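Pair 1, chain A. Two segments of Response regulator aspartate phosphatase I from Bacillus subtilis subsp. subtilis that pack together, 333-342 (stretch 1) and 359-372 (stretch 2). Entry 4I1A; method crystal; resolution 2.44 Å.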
# COMPACT_ATOMS: atom_id res chain seq x y z
N MET A 333 9.42 -10.42 4.08
CA MET A 333 8.45 -9.33 4.18
C MET A 333 8.58 -8.59 5.53
O MET A 333 7.68 -8.60 6.38
CB MET A 333 7.04 -9.87 3.95
CG MET A 333 6.97 -10.79 2.73
SD MET A 333 5.30 -11.41 2.39
CE MET A 333 4.53 -9.91 1.79
N PHE A 334 9.72 -7.95 5.70
CA PHE A 334 10.10 -7.35 6.97
C PHE A 334 9.32 -6.08 7.33
O PHE A 334 9.11 -5.81 8.51
CB PHE A 334 11.61 -7.12 6.99
CG PHE A 334 12.40 -8.39 6.82
CD1 PHE A 334 12.24 -9.44 7.71
CD2 PHE A 334 13.27 -8.54 5.75
CE1 PHE A 334 12.96 -10.63 7.55
CE2 PHE A 334 13.99 -9.72 5.58
CZ PHE A 334 13.83 -10.77 6.48
N ALA A 335 8.87 -5.34 6.33
CA ALA A 335 7.99 -4.19 6.56
C ALA A 335 6.69 -4.65 7.24
O ALA A 335 6.31 -4.11 8.29
CB ALA A 335 7.70 -3.43 5.26
N ASP A 336 6.04 -5.65 6.65
CA ASP A 336 4.87 -6.30 7.25
C ASP A 336 5.15 -6.83 8.64
O ASP A 336 4.34 -6.65 9.54
CB ASP A 336 4.37 -7.43 6.37
CG ASP A 336 3.73 -6.92 5.10
OD1 ASP A 336 3.39 -5.72 5.06
OD2 ASP A 336 3.56 -7.71 4.16
N VAL A 337 6.31 -7.44 8.84
CA VAL A 337 6.68 -7.96 10.15
C VAL A 337 6.88 -6.84 11.16
O VAL A 337 6.48 -6.95 12.33
CB VAL A 337 7.96 -8.83 10.09
CG1 VAL A 337 8.48 -9.16 11.50
CG2 VAL A 337 7.71 -10.10 9.30
N GLU A 338 7.51 -5.77 10.71
CA GLU A 338 7.78 -4.64 11.58
C GLU A 338 6.47 -3.95 11.99
O GLU A 338 6.21 -3.74 13.17
CB GLU A 338 8.70 -3.65 10.86
CG GLU A 338 9.00 -2.40 11.66
CD GLU A 338 9.44 -1.25 10.77
OE1 GLU A 338 10.09 -0.31 11.28
OE2 GLU A 338 9.11 -1.27 9.56
N ASN A 339 5.65 -3.61 11.01
CA ASN A 339 4.39 -2.94 11.29
C ASN A 339 3.40 -3.78 12.10
O ASN A 339 2.84 -3.30 13.08
CB ASN A 339 3.77 -2.42 9.98
CG ASN A 339 4.64 -1.34 9.32
OD1 ASN A 339 4.54 -1.11 8.11
ND2 ASN A 339 5.49 -0.68 10.11
N PHE A 340 3.21 -5.04 11.70
CA PHE A 340 2.27 -5.90 12.41
C PHE A 340 2.71 -6.27 13.81
O PHE A 340 1.89 -6.34 14.73
CB PHE A 340 1.93 -7.15 11.60
CG PHE A 340 0.87 -6.92 10.60
CD1 PHE A 340 -0.46 -7.08 10.95
CD2 PHE A 340 1.18 -6.51 9.30
CE1 PHE A 340 -1.47 -6.86 10.01
CE2 PHE A 340 0.18 -6.28 8.36
CZ PHE A 340 -1.15 -6.46 8.72
N SER A 341 4.00 -6.52 13.99
CA SER A 341 4.49 -6.87 15.32
C SER A 341 4.37 -5.70 16.32
O SER A 341 4.24 -5.92 17.54
CB SER A 341 5.93 -7.36 15.26
OG SER A 341 6.80 -6.33 14.84
N ILE A 342 4.43 -4.47 15.82
CA ILE A 342 4.18 -3.32 16.68
C ILE A 342 2.70 -3.29 17.11
O ILE A 342 2.39 -3.04 18.28
CB ILE A 342 4.56 -2.00 15.99
CG1 ILE A 342 6.09 -1.84 15.93
CG2 ILE A 342 3.90 -0.80 16.70
CD1 ILE A 342 6.54 -0.71 14.95
N GLU A 359 8.31 -9.24 23.70
CA GLU A 359 8.73 -10.18 22.67
C GLU A 359 8.46 -9.62 21.29
O GLU A 359 9.27 -9.76 20.38
CB GLU A 359 8.02 -11.52 22.83
CG GLU A 359 8.10 -12.43 21.60
CD GLU A 359 7.75 -13.88 21.92
OE1 GLU A 359 8.33 -14.44 22.88
OE2 GLU A 359 6.91 -14.46 21.20
N TYR A 360 7.33 -8.94 21.14
CA TYR A 360 6.95 -8.41 19.85
C TYR A 360 7.56 -7.04 19.53
O TYR A 360 7.79 -6.72 18.36
CB TYR A 360 5.41 -8.43 19.70
CG TYR A 360 4.94 -9.82 19.33
CD1 TYR A 360 5.02 -10.27 18.00
CD2 TYR A 360 4.46 -10.70 20.29
CE1 TYR A 360 4.62 -11.54 17.66
CE2 TYR A 360 4.05 -11.99 19.95
CZ TYR A 360 4.14 -12.39 18.63
OH TYR A 360 3.75 -13.66 18.27
N TYR A 361 7.87 -6.24 20.56
CA TYR A 361 8.65 -5.02 20.33
C TYR A 361 10.05 -5.42 19.87
O TYR A 361 10.59 -4.81 18.94
CB TYR A 361 8.72 -4.11 21.57
CG TYR A 361 7.41 -3.38 21.86
CD1 TYR A 361 6.78 -2.61 20.88
CD2 TYR A 361 6.81 -3.45 23.12
CE1 TYR A 361 5.58 -1.94 21.14
CE2 TYR A 361 5.61 -2.79 23.39
CZ TYR A 361 4.99 -2.04 22.39
OH TYR A 361 3.81 -1.40 22.62
N ARG A 362 10.60 -6.47 20.49
CA ARG A 362 11.92 -6.99 20.11
C ARG A 362 11.92 -7.44 18.68
O ARG A 362 12.87 -7.21 17.94
CB ARG A 362 12.34 -8.15 21.01
CG ARG A 362 12.63 -7.74 22.46
CD ARG A 362 13.27 -8.87 23.27
NE ARG A 362 14.48 -8.39 23.91
CZ ARG A 362 15.64 -9.02 23.89
NH1 ARG A 362 15.75 -10.19 23.28
NH2 ARG A 362 16.69 -8.49 24.49
N MET A 363 10.82 -8.07 18.26
CA MET A 363 10.74 -8.59 16.91
C MET A 363 10.69 -7.47 15.89
O MET A 363 11.30 -7.56 14.82
CB MET A 363 9.52 -9.50 16.74
CG MET A 363 9.58 -10.29 15.44
SD MET A 363 8.36 -11.59 15.45
CE MET A 363 6.97 -10.57 15.15
N SER A 364 9.95 -6.41 16.22
CA SER A 364 9.89 -5.23 15.35
C SER A 364 11.28 -4.60 15.19
O SER A 364 11.60 -4.11 14.11
CB SER A 364 8.91 -4.19 15.89
OG SER A 364 9.39 -3.66 17.11
N ILE A 365 12.08 -4.59 16.26
CA ILE A 365 13.43 -4.03 16.19
C ILE A 365 14.27 -4.81 15.16
O ILE A 365 14.92 -4.22 14.29
CB ILE A 365 14.19 -4.12 17.53
CG1 ILE A 365 13.40 -3.49 18.68
CG2 ILE A 365 15.57 -3.50 17.40
CD1 ILE A 365 13.14 -2.06 18.53
N GLU A 366 14.25 -6.12 15.31
CA GLU A 366 14.95 -7.05 14.42
C GLU A 366 14.51 -6.88 12.97
O GLU A 366 15.36 -6.84 12.08
CB GLU A 366 14.71 -8.50 14.87
CG GLU A 366 15.97 -9.25 15.24
CD GLU A 366 16.88 -9.49 14.05
OE1 GLU A 366 16.59 -10.40 13.25
OE2 GLU A 366 17.89 -8.75 13.91
N ALA A 367 13.20 -6.80 12.74
CA ALA A 367 12.68 -6.62 11.38
C ALA A 367 13.20 -5.32 10.77
O ALA A 367 13.58 -5.29 9.60
CB ALA A 367 11.17 -6.67 11.36
N ARG A 368 13.20 -4.26 11.58
CA ARG A 368 13.71 -2.96 11.16
C ARG A 368 15.18 -3.08 10.76
O ARG A 368 15.59 -2.60 9.71
CB ARG A 368 13.53 -1.93 12.29
CG ARG A 368 14.08 -0.52 12.01
CD ARG A 368 14.88 0.03 13.23
NE ARG A 368 16.27 -0.46 13.28
CZ ARG A 368 17.23 0.04 14.05
NH1 ARG A 368 16.98 1.06 14.86
NH2 ARG A 368 18.45 -0.47 14.01
N ARG A 369 15.97 -3.74 11.61
CA ARG A 369 17.38 -3.97 11.30
C ARG A 369 17.56 -4.72 9.98
O ARG A 369 18.45 -4.41 9.20
CB ARG A 369 18.08 -4.70 12.44
CG ARG A 369 18.27 -3.82 13.67
CD ARG A 369 19.00 -4.52 14.80
NE ARG A 369 19.36 -3.56 15.84
CZ ARG A 369 19.21 -3.77 17.15
NH1 ARG A 369 18.72 -4.92 17.59
NH2 ARG A 369 19.57 -2.83 18.02
N LYS A 370 16.69 -5.68 9.72
CA LYS A 370 16.77 -6.43 8.47
C LYS A 370 16.43 -5.58 7.26
O LYS A 370 17.00 -5.78 6.19
CB LYS A 370 15.91 -7.70 8.54
CG LYS A 370 16.61 -8.81 9.31
CD LYS A 370 15.74 -10.03 9.50
CE LYS A 370 16.56 -11.21 9.98
NZ LYS A 370 17.63 -11.56 8.99
N ILE A 371 15.53 -4.62 7.42
CA ILE A 371 15.23 -3.67 6.35
C ILE A 371 16.46 -2.80 6.02
O ILE A 371 16.84 -2.70 4.86
CB ILE A 371 13.99 -2.79 6.65
CG1 ILE A 371 12.74 -3.66 6.75
CG2 ILE A 371 13.79 -1.73 5.55
CD1 ILE A 371 11.51 -2.89 7.19
N LYS A 372 17.06 -2.17 7.02
CA LYS A 372 18.28 -1.38 6.80
C LYS A 372 19.41 -2.22 6.18
O LYS A 372 20.21 -1.70 5.40
CB LYS A 372 18.78 -0.75 8.09
CG LYS A 372 17.75 0.12 8.79
CD LYS A 372 18.38 0.98 9.88
CE LYS A 372 17.51 2.20 10.16
NZ LYS A 372 17.26 2.99 8.90

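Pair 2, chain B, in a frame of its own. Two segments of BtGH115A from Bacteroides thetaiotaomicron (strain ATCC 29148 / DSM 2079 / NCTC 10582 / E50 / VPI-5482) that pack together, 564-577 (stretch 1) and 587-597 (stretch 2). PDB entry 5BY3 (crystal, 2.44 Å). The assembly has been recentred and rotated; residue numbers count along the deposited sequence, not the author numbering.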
# COMPACT_ATOMS: atom_id res chain seq x y z
N GLN B 564 10.01 17.03 -6.38
CA GLN B 564 9.85 18.40 -6.81
C GLN B 564 8.39 18.81 -6.84
O GLN B 564 8.04 19.97 -6.58
CB GLN B 564 10.56 18.66 -8.13
CG GLN B 564 12.10 18.61 -8.04
CD GLN B 564 12.80 19.14 -9.30
OE1 GLN B 564 12.38 18.93 -10.44
NE2 GLN B 564 13.90 19.83 -9.08
N ALA B 565 7.51 17.84 -7.10
CA ALA B 565 6.04 18.09 -6.99
C ALA B 565 5.69 18.48 -5.58
O ALA B 565 5.08 19.52 -5.33
CB ALA B 565 5.26 16.86 -7.41
N ALA B 566 6.16 17.68 -4.64
CA ALA B 566 5.96 17.94 -3.23
C ALA B 566 6.52 19.29 -2.76
O ALA B 566 5.87 20.00 -1.97
CB ALA B 566 6.55 16.78 -2.42
N THR B 567 7.73 19.64 -3.24
CA THR B 567 8.38 20.90 -2.89
C THR B 567 7.50 22.09 -3.32
O THR B 567 7.25 23.04 -2.55
CB THR B 567 9.75 21.02 -3.59
OG1 THR B 567 10.59 19.92 -3.18
CG2 THR B 567 10.43 22.42 -3.28
N GLN B 568 7.01 22.00 -4.56
CA GLN B 568 6.28 23.07 -5.19
C GLN B 568 4.88 23.25 -4.62
O GLN B 568 4.32 24.37 -4.67
CB GLN B 568 6.27 22.87 -6.73
CG GLN B 568 7.62 23.06 -7.42
CD GLN B 568 8.27 24.40 -7.09
OE1 GLN B 568 7.65 25.46 -7.23
NE2 GLN B 568 9.50 24.36 -6.61
N MSE B 569 4.32 22.15 -4.09
CA MSE B 569 3.06 22.19 -3.34
C MSE B 569 3.27 22.89 -2.04
O MSE B 569 2.47 23.75 -1.66
CB MSE B 569 2.50 20.78 -3.10
CG MSE B 569 1.03 20.68 -2.65
SE MSE B 569 -0.31 21.41 -3.93
CE MSE B 569 -0.30 20.54 -5.69
N ASN B 570 4.35 22.55 -1.34
CA ASN B 570 4.63 23.24 -0.08
C ASN B 570 4.90 24.72 -0.32
O ASN B 570 4.34 25.57 0.35
CB ASN B 570 5.70 22.51 0.73
CG ASN B 570 5.12 21.33 1.48
OD1 ASN B 570 5.00 21.37 2.71
ND2 ASN B 570 4.72 20.25 0.75
N ARG B 571 5.68 25.02 -1.34
CA ARG B 571 5.89 26.41 -1.79
C ARG B 571 4.60 27.15 -2.07
O ARG B 571 4.42 28.24 -1.57
CB ARG B 571 6.80 26.45 -3.02
CG ARG B 571 8.24 26.06 -2.70
CD ARG B 571 9.22 26.70 -3.66
NE ARG B 571 10.59 26.42 -3.25
CZ ARG B 571 11.64 26.39 -4.06
NH1 ARG B 571 11.51 26.60 -5.37
NH2 ARG B 571 12.82 26.10 -3.56
N LYS B 572 3.71 26.53 -2.85
CA LYS B 572 2.48 27.19 -3.28
C LYS B 572 1.63 27.59 -2.09
O LYS B 572 1.13 28.73 -2.00
CB LYS B 572 1.65 26.30 -4.22
CG LYS B 572 0.37 26.96 -4.80
CD LYS B 572 -0.52 25.94 -5.50
CE LYS B 572 -1.42 25.16 -4.53
NZ LYS B 572 -2.31 24.21 -5.25
N LEU B 573 1.49 26.64 -1.17
CA LEU B 573 0.62 26.80 -0.03
C LEU B 573 1.33 27.54 1.11
O LEU B 573 0.69 28.33 1.80
CB LEU B 573 -0.03 25.44 0.39
CG LEU B 573 -1.08 25.05 -0.67
CD1 LEU B 573 -1.08 23.59 -1.08
CD2 LEU B 573 -2.47 25.52 -0.31
N LEU B 574 2.63 27.31 1.32
CA LEU B 574 3.30 28.05 2.39
C LEU B 574 3.59 29.52 2.06
O LEU B 574 3.40 30.37 2.95
CB LEU B 574 4.51 27.32 2.93
CG LEU B 574 4.09 26.07 3.69
CD1 LEU B 574 5.34 25.34 4.15
CD2 LEU B 574 3.19 26.42 4.86
N TYR B 575 4.02 29.84 0.83
CA TYR B 575 4.17 31.25 0.41
C TYR B 575 2.82 31.95 0.48
O TYR B 575 2.75 33.09 0.90
CB TYR B 575 4.70 31.40 -1.01
CG TYR B 575 6.13 30.93 -1.30
CD1 TYR B 575 7.15 31.07 -0.35
CD2 TYR B 575 6.47 30.43 -2.58
CE1 TYR B 575 8.44 30.65 -0.62
CE2 TYR B 575 7.76 30.02 -2.88
CZ TYR B 575 8.75 30.13 -1.90
OH TYR B 575 10.04 29.71 -2.21
N ALA B 576 1.77 31.25 0.06
CA ALA B 576 0.40 31.74 0.18
C ALA B 576 0.05 32.13 1.62
O ALA B 576 -0.61 33.18 1.84
CB ALA B 576 -0.57 30.70 -0.35
N GLN B 577 0.49 31.31 2.58
CA GLN B 577 0.21 31.58 4.00
C GLN B 577 1.00 32.82 4.47
O GLN B 577 0.46 33.68 5.18
CB GLN B 577 0.48 30.37 4.88
CG GLN B 577 0.45 30.68 6.38
CD GLN B 577 0.23 29.46 7.24
OE1 GLN B 577 -0.16 28.39 6.75
NE2 GLN B 577 0.46 29.61 8.53
N GLU B 587 2.92 36.34 -5.90
CA GLU B 587 3.43 35.85 -7.17
C GLU B 587 4.28 34.59 -7.01
O GLU B 587 4.31 33.75 -7.90
CB GLU B 587 4.17 36.95 -7.92
CG GLU B 587 3.27 37.77 -8.85
CD GLU B 587 2.92 37.08 -10.18
OE1 GLU B 587 1.95 37.51 -10.84
OE2 GLU B 587 3.60 36.10 -10.59
N LYS B 588 4.93 34.44 -5.86
CA LYS B 588 5.71 33.24 -5.59
C LYS B 588 4.81 31.99 -5.49
O LYS B 588 5.21 30.89 -5.92
CB LYS B 588 6.52 33.40 -4.30
CG LYS B 588 7.64 34.41 -4.39
CD LYS B 588 8.72 34.04 -3.41
CE LYS B 588 10.11 34.30 -4.00
NZ LYS B 588 11.17 34.24 -2.95
N SER B 589 3.59 32.19 -4.99
CA SER B 589 2.60 31.11 -4.87
C SER B 589 2.14 30.64 -6.22
O SER B 589 2.08 29.43 -6.49
CB SER B 589 1.42 31.54 -4.03
OG SER B 589 0.46 30.51 -3.98
N ASP B 590 1.82 31.61 -7.08
CA ASP B 590 1.45 31.35 -8.46
C ASP B 590 2.59 30.69 -9.23
O ASP B 590 2.36 29.74 -9.97
CB ASP B 590 0.91 32.60 -9.16
CG ASP B 590 -0.55 32.97 -8.73
OD1 ASP B 590 -1.35 32.07 -8.38
OD2 ASP B 590 -0.90 34.17 -8.77
N ALA B 591 3.82 31.14 -9.02
CA ALA B 591 4.96 30.56 -9.73
C ALA B 591 5.13 29.06 -9.39
O ALA B 591 5.33 28.21 -10.29
CB ALA B 591 6.24 31.35 -9.47
N ALA B 592 5.01 28.77 -8.09
CA ALA B 592 5.06 27.42 -7.53
C ALA B 592 3.97 26.55 -8.14
O ALA B 592 4.26 25.42 -8.55
CB ALA B 592 4.91 27.47 -6.02
N TYR B 593 2.75 27.09 -8.20
CA TYR B 593 1.66 26.48 -8.94
C TYR B 593 2.12 26.18 -10.38
O TYR B 593 1.99 25.05 -10.84
CB TYR B 593 0.39 27.36 -8.93
CG TYR B 593 -0.75 26.78 -9.75
CD1 TYR B 593 -0.84 27.00 -11.15
CD2 TYR B 593 -1.74 26.00 -9.15
CE1 TYR B 593 -1.86 26.45 -11.92
CE2 TYR B 593 -2.78 25.45 -9.89
CZ TYR B 593 -2.84 25.68 -11.28
OH TYR B 593 -3.86 25.13 -12.02
N ASP B 594 2.68 27.18 -11.08
CA ASP B 594 3.04 27.01 -12.51
C ASP B 594 4.06 25.91 -12.65
O ASP B 594 4.02 25.11 -13.59
CB ASP B 594 3.52 28.33 -13.16
CG ASP B 594 2.39 29.34 -13.37
OD1 ASP B 594 1.22 28.90 -13.55
OD2 ASP B 594 2.68 30.58 -13.35
N SER B 595 4.92 25.81 -11.65
CA SER B 595 5.98 24.80 -11.69
C SER B 595 5.45 23.33 -11.62
O SER B 595 5.90 22.47 -12.38
CB SER B 595 7.05 25.13 -10.65
OG SER B 595 8.01 24.11 -10.64
N ILE B 596 4.45 23.09 -10.76
CA ILE B 596 3.72 21.80 -10.65
C ILE B 596 3.15 21.43 -12.02
O ILE B 596 3.28 20.30 -12.47
CB ILE B 596 2.58 21.88 -9.60
CG1 ILE B 596 3.11 22.21 -8.22
CG2 ILE B 596 1.81 20.58 -9.51
CD1 ILE B 596 2.11 22.91 -7.30
N ALA B 597 2.51 22.41 -12.68
CA ALA B 597 1.98 22.28 -14.04
C ALA B 597 3.03 21.77 -15.00
O ALA B 597 2.82 20.75 -15.67
CB ALA B 597 1.49 23.64 -14.51

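Two helices that run nearly antiparallel and approach within about 8 Å leave little room between their backbones, and the two pairs here meet that constraint on almost identical frames. In pair 1 the axes come within 8.1 Å, with 156° between their N-to-C directions; in pair 2 the values are 7.6 Å and 161°. Fourteen central residues superpose with an RMSD of 0.2 Å.

So close an approach is accompanied by small residues where the backbones meet, and both pairs supply them at the same places. A367(A) matches A592(B), and S364(A) matches S589(B). Opposite them, E338(A) and K572(B) coincide, and each is a knob in a hole of four residues: A367(A), I371(A), S364(A) and R368(A) in pair 1; A592(B), I596(B), S589(B) and Y593(B) in pair 2. The charges are opposite, yet the side chains take much the same course, both with chi1 and chi2 in t. The CB of E338(A) lies 3.9 Å from the CB of A367(A), and the CB of K572(B) is equally far from the CB of A592(B).

The matched serines behave differently. S589(B), with chi1 in t, directs its hydroxyl across the interface, and its OG donates a hydrogen bond to the O of K572(B) at 2.7 Å. S364(A), with chi1 in p, turns back on its own helix, where its OG donates to the O of Y361(A) at a very short 2.5 Å. No hydrogen bond crosses between the two stretches in pair 1.

The aromatic–lysine contact shows one solution placed at different positions. In pair 1, F334(A) lies beneath K370(A), whose CB is 3.9 Å from the ring centroid and over the face. The superposition puts Q568(B) and S595(B) there, and they pack through the CG of Q568(B) and the OG of S595(B), 3.4 Å apart. Pair 2 has its own version further along, where the CD of K588(B) sits 4.1 Å from the centroid of the Y575(B) ring, again over the face. The equivalents in pair 1 are M363(A) and S341(A), a slimmer combination in which the CE of M363(A) reaches the CB of S341(A) at 3.4 Å.

I371(A) and I596(B), whose side-chain centres fall 0.3 Å apart, meet different neighbours: the CG1 of I371(A) is 3.6 Å from the CB of F334(A), and the CG1 of I596(B) is 3.6 Å from the CB of Q568(B). In both pairs the small residues and the knob fall at matched positions, while the surrounding positions carry different chemistry.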